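PDB 3HDV: response regulator from Pseudomonas putida, which probably acts in two-component signalling, through a CheY-type receiver domain expected to be switched by phosphorylation. Local coordinates for residues 7-20 with 33-47. Residues are numbered along the deposited sequence; the frame is centred on the assembly and turned at random.
Sequences RPLVLVVDDNAVNR and DAVGADGAEEARLYL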
ATOM      1  N   ARG B   7       1.468   0.711 -23.030  1.00 46.04           N
ATOM      2  CA  ARG B   7       2.133   0.727 -21.713  1.00 46.56           C
ATOM      3  C   ARG B   7       1.295  -0.137 -20.692  1.00 43.33           C
ATOM      4  O   ARG B   7       0.082  -0.073 -20.696  1.00 42.78           O
ATOM      5  CB  ARG B   7       2.341   2.160 -21.229  1.00 46.78           C
ATOM      6  CG  ARG B   7       3.217   2.246 -19.952  1.00 50.41           C
ATOM      7  CD  ARG B   7       3.712   3.672 -19.650  1.00 51.94           C
ATOM      8  NE  ARG B   7       2.638   4.526 -19.148  1.00 61.32           N
ATOM      9  CZ  ARG B   7       2.290   5.696 -19.684  1.00 65.86           C
ATOM     10  NH1 ARG B   7       2.956   6.172 -20.742  1.00 67.90           N
ATOM     11  NH2 ARG B   7       1.288   6.400 -19.148  1.00 66.09           N
ATOM     12  N   PRO B   8       1.953  -0.988 -19.888  1.00 41.71           N
ATOM     13  CA  PRO B   8       1.190  -1.832 -18.948  1.00 40.51           C
ATOM     14  C   PRO B   8       0.377  -0.984 -17.938  1.00 37.63           C
ATOM     15  O   PRO B   8       0.850   0.055 -17.490  1.00 37.50           O
ATOM     16  CB  PRO B   8       2.289  -2.639 -18.203  1.00 40.50           C
ATOM     17  CG  PRO B   8       3.510  -2.554 -19.075  1.00 41.39           C
ATOM     18  CD  PRO B   8       3.412  -1.224 -19.790  1.00 41.80           C
ATOM     19  N   LEU B   9      -0.847  -1.430 -17.662  1.00 36.00           N
ATOM     20  CA  LEU B   9      -1.673  -0.924 -16.569  1.00 32.83           C
ATOM     21  C   LEU B   9      -2.269  -2.094 -15.725  1.00 32.71           C
ATOM     22  O   LEU B   9      -2.903  -3.000 -16.284  1.00 33.40           O
ATOM     23  CB  LEU B   9      -2.778  -0.023 -17.132  1.00 33.16           C
ATOM     24  CG  LEU B   9      -3.788   0.626 -16.186  1.00 32.87           C
ATOM     25  CD1 LEU B   9      -2.985   1.551 -15.234  1.00 27.83           C
ATOM     26  CD2 LEU B   9      -4.788   1.413 -17.041  1.00 31.06           C
ATOM     27  N   VAL B  10      -2.077  -2.046 -14.386  1.00 30.69           N
ATOM     28  CA  VAL B  10      -2.595  -3.077 -13.445  1.00 29.21           C
ATOM     29  C   VAL B  10      -3.789  -2.505 -12.719  1.00 27.51           C
ATOM     30  O   VAL B  10      -3.706  -1.399 -12.263  1.00 27.97           O
ATOM     31  CB  VAL B  10      -1.472  -3.549 -12.417  1.00 29.01           C
ATOM     32  CG1 VAL B  10      -1.995  -4.624 -11.416  1.00 24.81           C
ATOM     33  CG2 VAL B  10      -0.271  -4.156 -13.197  1.00 26.77           C
ATOM     34  N   LEU B  11      -4.912  -3.230 -12.662  1.00 26.38           N
ATOM     35  CA  LEU B  11      -6.034  -2.799 -11.823  1.00 25.40           C
ATOM     36  C   LEU B  11      -5.952  -3.537 -10.470  1.00 25.03           C
ATOM     37  O   LEU B  11      -6.005  -4.755 -10.411  1.00 24.35           O
ATOM     38  CB  LEU B  11      -7.347  -3.201 -12.457  1.00 25.61           C
ATOM     39  CG  LEU B  11      -8.645  -2.965 -11.668  1.00 24.82           C
ATOM     40  CD1 LEU B  11      -8.923  -1.466 -11.486  1.00 25.29           C
ATOM     41  CD2 LEU B  11      -9.803  -3.661 -12.460  1.00 24.70           C
ATOM     42  N   VAL B  12      -5.896  -2.796  -9.390  1.00 25.64           N
ATOM     43  CA  VAL B  12      -5.860  -3.420  -8.054  1.00 25.65           C
ATOM     44  C   VAL B  12      -7.239  -3.296  -7.412  1.00 26.72           C
ATOM     45  O   VAL B  12      -7.709  -2.192  -7.173  1.00 27.41           O
ATOM     46  CB  VAL B  12      -4.843  -2.700  -7.154  1.00 25.30           C
ATOM     47  CG1 VAL B  12      -4.899  -3.286  -5.696  1.00 24.97           C
ATOM     48  CG2 VAL B  12      -3.398  -2.845  -7.746  1.00 22.75           C
ATOM     49  N   VAL B  13      -7.862  -4.417  -7.085  1.00 26.67           N
ATOM     50  CA  VAL B  13      -9.209  -4.373  -6.538  1.00 25.86           C
ATOM     51  C   VAL B  13      -9.164  -4.811  -5.063  1.00 26.04           C
ATOM     52  O   VAL B  13      -8.757  -5.925  -4.764  1.00 24.86           O
ATOM     53  CB  VAL B  13     -10.140  -5.336  -7.329  1.00 24.77           C
ATOM     54  CG1 VAL B  13     -11.589  -5.340  -6.795  1.00 22.33           C
ATOM     55  CG2 VAL B  13     -10.004  -5.073  -8.844  1.00 24.50           C
ATOM     56  N   ASP B  14      -9.626  -3.930  -4.179  1.00 27.04           N
ATOM     57  CA  ASP B  14      -9.697  -4.233  -2.753  1.00 28.21           C
ATOM     58  C   ASP B  14     -10.615  -3.241  -2.075  1.00 27.59           C
ATOM     59  O   ASP B  14     -10.557  -2.031  -2.362  1.00 28.75           O
ATOM     60  CB  ASP B  14      -8.269  -4.119  -2.178  1.00 28.36           C
ATOM     61  CG  ASP B  14      -8.153  -4.673  -0.770  1.00 30.96           C
ATOM     62  OD1 ASP B  14      -9.193  -4.979  -0.121  1.00 28.42           O
ATOM     63  OD2 ASP B  14      -6.994  -4.799  -0.351  1.00 30.48           O
ATOM     64  N   ASP B  15     -11.449  -3.700  -1.137  1.00 28.39           N
ATOM     65  CA  ASP B  15     -12.277  -2.729  -0.428  1.00 28.98           C
ATOM     66  C   ASP B  15     -11.509  -2.064   0.719  1.00 29.84           C
ATOM     67  O   ASP B  15     -11.948  -1.094   1.307  1.00 29.66           O
ATOM     68  CB  ASP B  15     -13.648  -3.325  -0.040  1.00 29.85           C
ATOM     69  CG  ASP B  15     -13.547  -4.490   0.954  1.00 31.79           C
ATOM     70  OD1 ASP B  15     -12.448  -4.992   1.175  1.00 37.75           O
ATOM     71  OD2 ASP B  15     -14.586  -4.911   1.531  1.00 36.39           O
ATOM     72  N   ASN B  16     -10.329  -2.593   1.029  1.00 30.12           N
ATOM     73  CA  ASN B  16      -9.426  -1.947   1.994  1.00 30.43           C
ATOM     74  C   ASN B  16      -8.571  -0.899   1.283  1.00 29.40           C
ATOM     75  O   ASN B  16      -7.609  -1.271   0.584  1.00 28.75           O
ATOM     76  CB  ASN B  16      -8.616  -3.056   2.678  1.00 30.84           C
ATOM     77  CG  ASN B  16      -7.587  -2.565   3.668  1.00 34.85           C
ATOM     78  OD1 ASN B  16      -7.185  -1.384   3.752  1.00 34.10           O
ATOM     79  ND2 ASN B  16      -7.120  -3.530   4.446  1.00 41.71           N
ATOM     80  N   ALA B  17      -8.905   0.394   1.482  1.00 28.43           N
ATOM     81  CA  ALA B  17      -8.259   1.513   0.795  1.00 29.11           C
ATOM     82  C   ALA B  17      -6.750   1.615   1.107  1.00 31.07           C
ATOM     83  O   ALA B  17      -5.942   1.977   0.240  1.00 30.74           O
ATOM     84  CB  ALA B  17      -8.957   2.871   1.139  1.00 29.53           C
ATOM     85  N   VAL B  18      -6.387   1.293   2.359  1.00 31.56           N
ATOM     86  CA  VAL B  18      -5.010   1.320   2.800  1.00 30.96           C
ATOM     87  C   VAL B  18      -4.200   0.321   2.027  1.00 30.73           C
ATOM     88  O   VAL B  18      -3.149   0.678   1.458  1.00 30.97           O
ATOM     89  CB  VAL B  18      -4.895   1.067   4.341  1.00 31.87           C
ATOM     90  CG1 VAL B  18      -3.430   0.918   4.767  1.00 32.28           C
ATOM     91  CG2 VAL B  18      -5.527   2.229   5.070  1.00 33.06           C
ATOM     92  N   ASN B  19      -4.649  -0.925   1.983  1.00 29.76           N
ATOM     93  CA  ASN B  19      -3.950  -1.932   1.215  1.00 31.53           C
ATOM     94  C   ASN B  19      -3.944  -1.639  -0.262  1.00 29.90           C
ATOM     95  O   ASN B  19      -2.942  -1.749  -0.888  1.00 30.04           O
ATOM     96  CB  ASN B  19      -4.445  -3.358   1.425  1.00 32.05           C
ATOM     97  CG  ASN B  19      -3.765  -4.367   0.431  1.00 40.04           C
ATOM     98  OD1 ASN B  19      -2.578  -4.687   0.544  1.00 44.51           O
ATOM     99  ND2 ASN B  19      -4.523  -4.819  -0.559  1.00 44.52           N
ATOM    100  N   ARG B  20      -5.090  -1.269  -0.791  1.00 28.27           N
ATOM    101  CA  ARG B  20      -5.194  -0.920  -2.198  1.00 27.56           C
ATOM    102  C   ARG B  20      -4.147   0.103  -2.577  1.00 26.71           C
ATOM    103  O   ARG B  20      -3.392  -0.099  -3.525  1.00 27.83           O
ATOM    104  CB  ARG B  20      -6.614  -0.407  -2.501  1.00 26.58           C
ATOM    105  CG  ARG B  20      -6.962  -0.328  -4.033  1.00 26.51           C
ATOM    106  CD  ARG B  20      -8.408   0.152  -4.184  1.00 26.27           C
ATOM    107  NE  ARG B  20      -8.664   1.492  -3.628  1.00 24.22           N
ATOM    108  CZ  ARG B  20      -9.578   1.737  -2.666  1.00 26.24           C
ATOM    109  NH1 ARG B  20     -10.321   0.758  -2.170  1.00 25.40           N
ATOM    110  NH2 ARG B  20      -9.780   2.965  -2.229  1.00 28.09           N
ATOM    111  N   ASP B  33       2.505   1.101 -13.849  1.00 34.81           N
ATOM    112  CA  ASP B  33       1.308   1.894 -13.666  1.00 36.01           C
ATOM    113  C   ASP B  33       0.178   1.051 -13.050  1.00 33.25           C
ATOM    114  O   ASP B  33      -0.009  -0.101 -13.426  1.00 32.19           O
ATOM    115  CB  ASP B  33       0.847   2.338 -15.026  1.00 37.64           C
ATOM    116  CG  ASP B  33       0.296   3.705 -15.030  1.00 45.16           C
ATOM    117  OD1 ASP B  33       0.020   4.274 -13.919  1.00 51.60           O
ATOM    118  OD2 ASP B  33       0.131   4.204 -16.184  1.00 53.09           O
ATOM    119  N   ALA B  34      -0.577   1.630 -12.125  1.00 31.42           N
ATOM    120  CA  ALA B  34      -1.645   0.864 -11.471  1.00 29.66           C
ATOM    121  C   ALA B  34      -2.787   1.746 -11.119  1.00 28.47           C
ATOM    122  O   ALA B  34      -2.583   2.880 -10.806  1.00 29.67           O
ATOM    123  CB  ALA B  34      -1.105   0.154 -10.218  1.00 27.86           C
ATOM    124  N   VAL B  35      -4.006   1.206 -11.134  1.00 28.78           N
ATOM    125  CA  VAL B  35      -5.170   1.992 -10.708  1.00 28.39           C
ATOM    126  C   VAL B  35      -5.964   1.116  -9.774  1.00 28.07           C
ATOM    127  O   VAL B  35      -5.749  -0.087  -9.765  1.00 28.46           O
ATOM    128  CB  VAL B  35      -6.055   2.429 -11.891  1.00 27.56           C
ATOM    129  CG1 VAL B  35      -5.336   3.589 -12.660  1.00 29.99           C
ATOM    130  CG2 VAL B  35      -6.372   1.249 -12.826  1.00 27.26           C
ATOM    131  N   GLY B  36      -6.847   1.707  -8.981  1.00 26.63           N
ATOM    132  CA  GLY B  36      -7.545   0.950  -7.942  1.00 27.62           C
ATOM    133  C   GLY B  36      -9.035   0.991  -8.096  1.00 28.37           C
ATOM    134  O   GLY B  36      -9.572   2.010  -8.546  1.00 29.38           O
ATOM    135  N   ALA B  37      -9.682  -0.103  -7.732  1.00 27.38           N
ATOM    136  CA  ALA B  37     -11.157  -0.209  -7.683  1.00 28.20           C
ATOM    137  C   ALA B  37     -11.506  -0.706  -6.285  1.00 29.93           C
ATOM    138  O   ALA B  37     -10.785  -1.583  -5.732  1.00 28.16           O
ATOM    139  CB  ALA B  37     -11.640  -1.230  -8.690  1.00 25.97           C
ATOM    140  N   ASP B  38     -12.602  -0.197  -5.712  1.00 30.54           N
ATOM    141  CA  ASP B  38     -12.938  -0.518  -4.327  1.00 30.70           C
ATOM    142  C   ASP B  38     -13.866  -1.689  -4.147  1.00 31.16           C
ATOM    143  O   ASP B  38     -14.364  -1.947  -3.022  1.00 33.20           O
ATOM    144  CB  ASP B  38     -13.438   0.734  -3.589  1.00 31.22           C
ATOM    145  CG  ASP B  38     -14.868   1.170  -4.008  1.00 34.35           C
ATOM    146  OD1 ASP B  38     -15.512   0.531  -4.892  1.00 33.22           O
ATOM    147  OD2 ASP B  38     -15.339   2.193  -3.411  1.00 37.99           O
ATOM    148  N   GLY B  39     -14.095  -2.437  -5.213  1.00 29.68           N
ATOM    149  CA  GLY B  39     -14.956  -3.622  -5.138  1.00 29.30           C
ATOM    150  C   GLY B  39     -15.316  -4.110  -6.523  1.00 30.02           C
ATOM    151  O   GLY B  39     -14.818  -3.547  -7.518  1.00 30.36           O
ATOM    152  N   ALA B  40     -16.160  -5.148  -6.614  1.00 29.42           N
ATOM    153  CA  ALA B  40     -16.461  -5.772  -7.897  1.00 30.75           C
ATOM    154  C   ALA B  40     -17.125  -4.798  -8.929  1.00 31.95           C
ATOM    155  O   ALA B  40     -16.757  -4.789 -10.099  1.00 32.42           O
ATOM    156  CB  ALA B  40     -17.298  -7.022  -7.712  1.00 28.96           C
ATOM    157  N   GLU B  41     -18.085  -3.996  -8.485  1.00 33.90           N
ATOM    158  CA  GLU B  41     -18.736  -3.005  -9.392  1.00 34.48           C
ATOM    159  C   GLU B  41     -17.755  -1.990  -9.966  1.00 33.19           C
ATOM    160  O   GLU B  41     -17.709  -1.817 -11.167  1.00 33.63           O
ATOM    161  CB  GLU B  41     -19.943  -2.294  -8.730  1.00 35.56           C
ATOM    162  CG  GLU B  41     -20.947  -1.629  -9.797  1.00 39.91           C
ATOM    163  CD  GLU B  41     -21.174  -2.521 -11.068  1.00 51.05           C
ATOM    164  OE1 GLU B  41     -21.676  -3.685 -10.924  1.00 51.73           O
ATOM    165  OE2 GLU B  41     -20.818  -2.061 -12.207  1.00 53.36           O
ATOM    166  N   GLU B  42     -16.945  -1.341  -9.136  1.00 32.17           N
ATOM    167  CA  GLU B  42     -15.946  -0.435  -9.661  1.00 32.37           C
ATOM    168  C   GLU B  42     -14.936  -1.165 -10.532  1.00 32.21           C
ATOM    169  O   GLU B  42     -14.469  -0.605 -11.540  1.00 32.13           O
ATOM    170  CB  GLU B  42     -15.236   0.320  -8.548  1.00 33.76           C
ATOM    171  CG  GLU B  42     -15.213   1.797  -8.712  1.00 38.54           C
ATOM    172  CD  GLU B  42     -13.981   2.445  -8.095  1.00 44.69           C
ATOM    173  OE1 GLU B  42     -13.640   2.090  -6.967  1.00 40.07           O
ATOM    174  OE2 GLU B  42     -13.337   3.295  -8.771  1.00 49.99           O
ATOM    175  N   ALA B  43     -14.611  -2.417 -10.188  1.00 31.13           N
ATOM    176  CA  ALA B  43     -13.699  -3.212 -11.035  1.00 30.12           C
ATOM    177  C   ALA B  43     -14.287  -3.364 -12.444  1.00 30.40           C
ATOM    178  O   ALA B  43     -13.563  -3.207 -13.419  1.00 29.03           O
ATOM    179  CB  ALA B  43     -13.411  -4.630 -10.454  1.00 27.48           C
ATOM    180  N   ARG B  44     -15.571  -3.744 -12.545  1.00 32.12           N
ATOM    181  CA  ARG B  44     -16.210  -3.980 -13.859  1.00 34.01           C
ATOM    182  C   ARG B  44     -16.266  -2.646 -14.682  1.00 35.12           C
ATOM    183  O   ARG B  44     -15.967  -2.621 -15.876  1.00 37.27           O
ATOM    184  CB  ARG B  44     -17.596  -4.613 -13.679  1.00 34.44           C
ATOM    185  CG  ARG B  44     -17.567  -6.106 -13.391  1.00 36.24           C
ATOM    186  CD  ARG B  44     -18.989  -6.694 -13.359  1.00 35.18           C
ATOM    187  NE  ARG B  44     -19.679  -6.193 -12.191  1.00 38.82           N
ATOM    188  CZ  ARG B  44     -19.834  -6.897 -11.074  1.00 38.82           C
ATOM    189  NH1 ARG B  44     -19.368  -8.140 -10.977  1.00 37.23           N
ATOM    190  NH2 ARG B  44     -20.437  -6.337 -10.048  1.00 39.32           N
ATOM    191  N   LEU B  45     -16.544  -1.535 -14.017  1.00 35.28           N
ATOM    192  CA  LEU B  45     -16.439  -0.216 -14.660  1.00 36.49           C
ATOM    193  C   LEU B  45     -15.072   0.071 -15.271  1.00 37.02           C
ATOM    194  O   LEU B  45     -14.983   0.432 -16.450  1.00 37.06           O
ATOM    195  CB  LEU B  45     -16.826   0.894 -13.691  1.00 35.66           C
ATOM    196  CG  LEU B  45     -18.317   0.900 -13.329  1.00 36.80           C
ATOM    197  CD1 LEU B  45     -18.560   1.932 -12.247  1.00 33.54           C
ATOM    198  CD2 LEU B  45     -19.175   1.212 -14.606  1.00 38.17           C
ATOM    199  N   TYR B  46     -14.014  -0.064 -14.463  1.00 36.24           N
ATOM    200  CA  TYR B  46     -12.676   0.192 -14.912  1.00 35.41           C
ATOM    201  C   TYR B  46     -12.372  -0.663 -16.145  1.00 35.57           C
ATOM    202  O   TYR B  46     -11.844  -0.167 -17.156  1.00 32.82           O
ATOM    203  CB  TYR B  46     -11.642  -0.089 -13.794  1.00 36.26           C
ATOM    204  CG  TYR B  46     -10.900   1.156 -13.392  1.00 36.03           C
ATOM    205  CD1 TYR B  46     -10.263   1.888 -14.357  1.00 32.97           C
ATOM    206  CD2 TYR B  46     -10.877   1.631 -12.074  1.00 34.41           C
ATOM    207  CE1 TYR B  46      -9.574   3.047 -14.065  1.00 38.50           C
ATOM    208  CE2 TYR B  46     -10.150   2.835 -11.757  1.00 34.26           C
ATOM    209  CZ  TYR B  46      -9.501   3.505 -12.783  1.00 37.76           C
ATOM    210  OH  TYR B  46      -8.795   4.697 -12.634  1.00 42.52           O
ATOM    211  N   LEU B  47     -12.716  -1.947 -16.051  1.00 34.97           N
ATOM    212  CA  LEU B  47     -12.464  -2.883 -17.145  1.00 36.41           C
ATOM    213  C   LEU B  47     -13.174  -2.464 -18.444  1.00 37.54           C
ATOM    214  O   LEU B  47     -12.590  -2.552 -19.526  1.00 37.90           O
ATOM    215  CB  LEU B  47     -12.859  -4.308 -16.760  1.00 35.36           C
ATOM    216  CG  LEU B  47     -11.978  -4.966 -15.681  1.00 35.81           C
ATOM    217  CD1 LEU B  47     -12.581  -6.293 -15.277  1.00 36.43           C
ATOM    218  CD2 LEU B  47     -10.564  -5.136 -16.161  1.00 31.25           C
TER
HETATM  219  O   HOH W   1       3.174   0.934 -16.743  1.00 41.02           O
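Strands 9-13 and 33-37 are the parallel pair of the first beta-alpha-beta unit of a CheY-like receiver domain; helix 17-29 makes the crossover, and 33-37 borders the sheet within the chain. Five backbone hydrogen bonds join the pair, from Val10 N to Asp33 O as far as Asp14 N to Ala37 O; the shortest, Val12 N to Val35 O at 2.7 Å, is also nearly straight (174°). Where the strands begin, a water joins Pro8 O to Asp33 N. Asp33 OD2 is held chiefly by a salt bridge from Arg52; Arg7 NH2 adds a long one to Asp33 OD2, 3.9 Å.

On the face carrying Leu11 and Val13, helix 40-47 runs back almost antiparallel to strand 9-13. Leu11 points CG away from its backbone N (chi1 174°), which carries its two methyls to the helix: CD1 lies 3.7 Å from Tyr46 CD2 and also meets Ala37 CB, whereas CD2 rests near Ala43 and Leu47. Val35 CG2 covers one face of the Tyr46 ring, off its centre. Val13 CG2 touches Ala43 CB at 3.8 Å; Leu70 of helix 67-75 packs on Ala43 as well.

Beyond Val13, whose backbone bonds to that of Asp59, the predicted phosphorylation site, comes the turn with Asp14 and Asp15. Arg20 runs extended as far as CD, which lies against Gly36, where a beta carbon would collide with it; a bend at chi3 (61°) then turns the guanidinium toward Asp14, and Arg20 NH1 donates in plane to Asp14 O at 2.8 Å. Replacing Arg20 by an alanine would probably leave Asp14 O without this donor and open a gap over Gly36 and beside Asp38. Alongside the guanidinium, Asp38 CB approaches Arg20 NH1 to 3.4 Å, while Asp38 N donates to Glu42 OE1, coming in over the plane of the Glu42 carboxylate.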